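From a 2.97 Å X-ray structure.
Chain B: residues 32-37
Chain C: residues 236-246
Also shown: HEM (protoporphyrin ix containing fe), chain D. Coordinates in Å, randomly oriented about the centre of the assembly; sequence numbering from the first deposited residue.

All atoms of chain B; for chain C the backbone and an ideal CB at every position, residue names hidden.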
# COMPACT_ATOMS: atom_id res chain seq x y z
N LYS B 32 42.81 28.07 14.97
CA LYS B 32 42.93 26.74 14.41
C LYS B 32 42.64 26.89 12.93
O LYS B 32 41.46 27.04 12.55
CB LYS B 32 41.95 25.78 15.08
CG LYS B 32 41.75 24.43 14.43
CD LYS B 32 40.83 23.57 15.30
CE LYS B 32 40.37 22.29 14.61
NZ LYS B 32 40.91 21.03 15.22
N PRO B 33 43.66 26.87 12.05
CA PRO B 33 43.40 27.15 10.63
C PRO B 33 42.60 26.05 9.97
O PRO B 33 41.83 26.31 9.04
CB PRO B 33 44.82 27.26 10.03
CG PRO B 33 45.74 27.38 11.24
CD PRO B 33 45.08 26.56 12.29
N ALA B 34 42.79 24.81 10.41
CA ALA B 34 42.17 23.67 9.76
C ALA B 34 41.73 22.67 10.81
O ALA B 34 42.29 22.60 11.91
CB ALA B 34 43.15 23.06 8.77
N VAL B 35 40.71 21.89 10.47
CA VAL B 35 40.16 20.87 11.36
C VAL B 35 40.79 19.53 11.04
O VAL B 35 40.76 19.08 9.88
CB VAL B 35 38.63 20.81 11.26
CG1 VAL B 35 38.10 19.70 12.14
CG2 VAL B 35 38.03 22.15 11.66
N VAL B 36 41.34 18.88 12.06
CA VAL B 36 42.04 17.61 11.92
C VAL B 36 41.21 16.52 12.58
O VAL B 36 40.72 16.69 13.70
CB VAL B 36 43.43 17.67 12.57
CG1 VAL B 36 44.19 16.38 12.35
CG2 VAL B 36 44.21 18.89 12.05
N VAL B 37 41.03 15.40 11.86
CA VAL B 37 40.31 14.24 12.36
C VAL B 37 41.29 13.07 12.37
O VAL B 37 42.02 12.85 11.39
CB VAL B 37 39.08 13.92 11.49
CG1 VAL B 37 38.26 12.82 12.14
CG2 VAL B 37 38.24 15.17 11.27
N UNK C 236 39.62 29.23 1.52
CA UNK C 236 39.69 28.15 2.49
C UNK C 236 41.15 27.85 2.83
O UNK C 236 42.07 28.27 2.14
CB UNK C 236 38.99 26.90 1.96
N UNK C 237 41.34 27.11 3.92
CA UNK C 237 42.65 26.77 4.46
C UNK C 237 42.84 25.27 4.57
O UNK C 237 41.87 24.50 4.57
CB UNK C 237 42.84 27.42 5.83
N UNK C 238 44.10 24.85 4.68
CA UNK C 238 44.43 23.44 4.88
C UNK C 238 45.79 23.33 5.55
O UNK C 238 46.69 24.15 5.32
CB UNK C 238 44.42 22.68 3.55
N UNK C 239 45.93 22.30 6.39
CA UNK C 239 47.20 21.92 7.00
C UNK C 239 47.59 20.52 6.54
O UNK C 239 47.96 19.67 7.36
CB UNK C 239 47.11 21.98 8.53
N UNK C 240 47.47 20.28 5.24
CA UNK C 240 47.66 18.96 4.67
C UNK C 240 46.40 18.49 3.97
O UNK C 240 45.33 19.09 4.08
CB UNK C 240 48.07 17.96 5.75
N UNK C 241 46.57 17.42 3.20
CA UNK C 241 45.43 16.82 2.52
C UNK C 241 44.62 15.97 3.49
O UNK C 241 45.18 15.34 4.40
CB UNK C 241 45.89 15.98 1.33
N UNK C 242 43.30 16.00 3.32
CA UNK C 242 42.42 15.41 4.29
C UNK C 242 42.05 16.37 5.40
O UNK C 242 41.28 16.01 6.30
CB UNK C 242 43.07 14.15 4.88
N UNK C 243 42.55 17.60 5.31
CA UNK C 243 42.41 18.60 6.36
C UNK C 243 41.80 19.89 5.83
O UNK C 243 41.64 20.87 6.58
CB UNK C 243 43.77 18.89 7.00
N UNK C 244 41.35 19.89 4.57
CA UNK C 244 40.87 21.12 3.95
C UNK C 244 39.68 21.66 4.74
O UNK C 244 38.76 20.91 5.08
CB UNK C 244 40.48 20.88 2.49
N UNK C 245 39.69 22.96 5.00
CA UNK C 245 38.71 23.60 5.86
C UNK C 245 38.25 24.88 5.20
O UNK C 245 39.06 25.65 4.69
CB UNK C 245 39.28 23.88 7.25
N UNK C 246 36.94 25.10 5.20
CA UNK C 246 36.37 26.32 4.66
C UNK C 246 36.46 27.45 5.67
O UNK C 246 36.14 27.26 6.85
CB UNK C 246 34.92 26.09 4.24
CHA HEM D . 41.04 18.31 -1.81
CHB HEM D . 44.86 15.29 -1.73
CHC HEM D . 47.48 18.81 -3.82
CHD HEM D . 43.70 21.91 -3.74
C1A HEM D . 41.86 17.23 -1.52
C2A HEM D . 41.53 16.13 -0.65
C3A HEM D . 42.58 15.28 -0.63
C4A HEM D . 43.62 15.83 -1.48
CMA HEM D . 42.69 13.96 0.15
CAA HEM D . 40.18 15.97 0.08
CBA HEM D . 40.35 16.04 1.59
CGA HEM D . 40.21 17.47 2.04
O1A HEM D . 40.94 17.88 2.99
O2A HEM D . 39.38 18.20 1.44
C1B HEM D . 45.91 15.95 -2.35
C2B HEM D . 47.18 15.39 -2.76
C3B HEM D . 47.91 16.36 -3.33
C4B HEM D . 47.11 17.58 -3.32
CMB HEM D . 47.56 13.91 -2.50
CAB HEM D . 49.33 16.31 -3.95
CBB HEM D . 50.02 15.19 -4.18
C1C HEM D . 46.68 19.92 -4.03
C2C HEM D . 47.05 21.11 -4.78
C3C HEM D . 46.02 21.96 -4.76
C4C HEM D . 44.94 21.35 -4.00
CMC HEM D . 48.41 21.34 -5.48
CAC HEM D . 45.98 23.35 -5.44
CBC HEM D . 45.62 24.44 -4.76
C1D HEM D . 42.62 21.17 -3.30
C2D HEM D . 41.22 21.54 -3.37
C3D HEM D . 40.49 20.55 -2.84
C4D HEM D . 41.40 19.51 -2.41
CMD HEM D . 40.64 22.85 -3.95
CAD HEM D . 38.95 20.54 -2.72
CBD HEM D . 38.33 19.74 -3.85
CGD HEM D . 36.83 19.93 -3.84
O1D HEM D . 36.15 19.42 -4.77
O2D HEM D . 36.31 20.61 -2.91
NA HEM D . 43.14 17.02 -2.00
NB HEM D . 45.90 17.28 -2.72
NC HEM D . 45.38 20.10 -3.56
ND HEM D . 42.69 19.91 -2.70
FE HEM D . 44.33 18.51 -2.49

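At position 236 the ideal CB has no atom of the chain B stretch within 5.5 Å, so chain B sets no preference. The residue is L236(C), whose side chain makes no contact with the chain B stretch.

Position 237 is different: its CA-to-CB bond points toward chain B, and the ideal CB lies 3.5 Å from the O of P33(B). A small or polar side chain would suit this close approach. The residue is N237(C), with chi1 at -81° (m); its CB keeps the 3.5 Å contact with P33(B) O, while its ND2 is hydrogen-bonded elsewhere in the structure.

At 238 the bond points away, and the ideal CB is 5.4 Å from the CB of A34(B). Many residues would serve; the deposited one is A238(C).

Position 239 again points toward chain B, its ideal CB 4.1 Å from A34(B) CB. Farther along the CA-to-CB direction lie the ring of P33(B) and the side chain of V36(B), whose CD and CG2 are 6.3 and 5.5 Å from the ideal CB of 239, so a long chain, aliphatic or with a polar end, could reach them. The residue is E239(C), with chi2 at 180° (t). Its OE2 reaches 3.5 Å from P33(B) CD and its OE1 4.3 Å from V36(B) CG2. These are packing contacts; no salt bridge forms across the stretches.

Positions 240 and 242 are decided by backbone geometry. With phi/psi of 119/167 and 87/2, a CB at either would be jammed against the preceding carbonyl O, which calls for glycine, and G240(C) and G242(C) are found. They are the first and third residues of a type II turn running from 240 to 243.

Position 241, between them, is out of reach of chain B, but its ideal CB lies beside the heme, where a nonpolar group suits. F241(C) places its CB 3.3 Å from HEM CHB.

At 243 the bond runs sideways, with the ideal CB 4.2 Å from V35(B) O, 4.6 Å from A34(B) CB and 5.1 Å from V36(B) CG2. A compact branched residue such as valine or threonine would fill this space. In T243(C), CG2 packs 3.3 Å from A34(B) CB and 4.3 Å from V36(B) CG2.

Position 244 points away from chain B, leaving the choice wide; its backbone N donates to HEM O1A at 2.6 Å. It is L244(C).

Position 245 carries the strongest evidence. Its CB points toward chain B, 3.8 Å from A34(B) CA and 4.0 Å from V35(B) N, an amide in need of an acceptor. Serine, threonine or a short amide could answer it. In T245(C), chi1 of -52° (m) brings OG1 2.9 Å from V35(B) N, which donates with an N-H...acceptor angle of 161°. OG1 in turn donates to T243(C) O at 2.8 Å, while CG2 lies 4.1 Å from V35(B) CG2.

Position 246 points away, unconstrained by chain B, and is S246(C).

Chain C 236-246: LNAEGFGTLTS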
# COMPACT_ATOMS: atom_id res chain seq x y z
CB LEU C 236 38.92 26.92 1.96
CG LEU C 236 39.29 26.10 0.73
CD1 LEU C 236 38.23 25.04 0.57
CD2 LEU C 236 39.37 26.93 -0.53
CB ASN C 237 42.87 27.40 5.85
CG ASN C 237 43.28 28.85 5.78
OD1 ASN C 237 42.49 29.74 6.10
ND2 ASN C 237 44.51 29.10 5.36
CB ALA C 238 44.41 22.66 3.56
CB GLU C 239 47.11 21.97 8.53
CG GLU C 239 47.28 23.35 9.15
CD GLU C 239 47.18 23.32 10.67
OE1 GLU C 239 46.68 22.32 11.21
OE2 GLU C 239 47.60 24.30 11.32
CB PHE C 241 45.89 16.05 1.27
CG PHE C 241 46.64 14.76 1.52
CD1 PHE C 241 46.05 13.67 2.16
CD2 PHE C 241 47.93 14.62 1.05
CE1 PHE C 241 46.76 12.49 2.36
CE2 PHE C 241 48.63 13.45 1.25
CZ PHE C 241 48.05 12.39 1.90
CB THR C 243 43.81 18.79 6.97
OG1 THR C 243 44.16 17.61 7.71
CG2 THR C 243 43.92 19.94 7.92
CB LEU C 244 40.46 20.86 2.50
CG LEU C 244 39.84 22.01 1.73
CD1 LEU C 244 40.94 22.96 1.30
CD2 LEU C 244 39.09 21.43 0.55
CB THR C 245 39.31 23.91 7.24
OG1 THR C 245 39.92 22.73 7.78
CG2 THR C 245 38.24 24.39 8.19
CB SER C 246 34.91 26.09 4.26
OG SER C 246 34.36 27.27 3.71
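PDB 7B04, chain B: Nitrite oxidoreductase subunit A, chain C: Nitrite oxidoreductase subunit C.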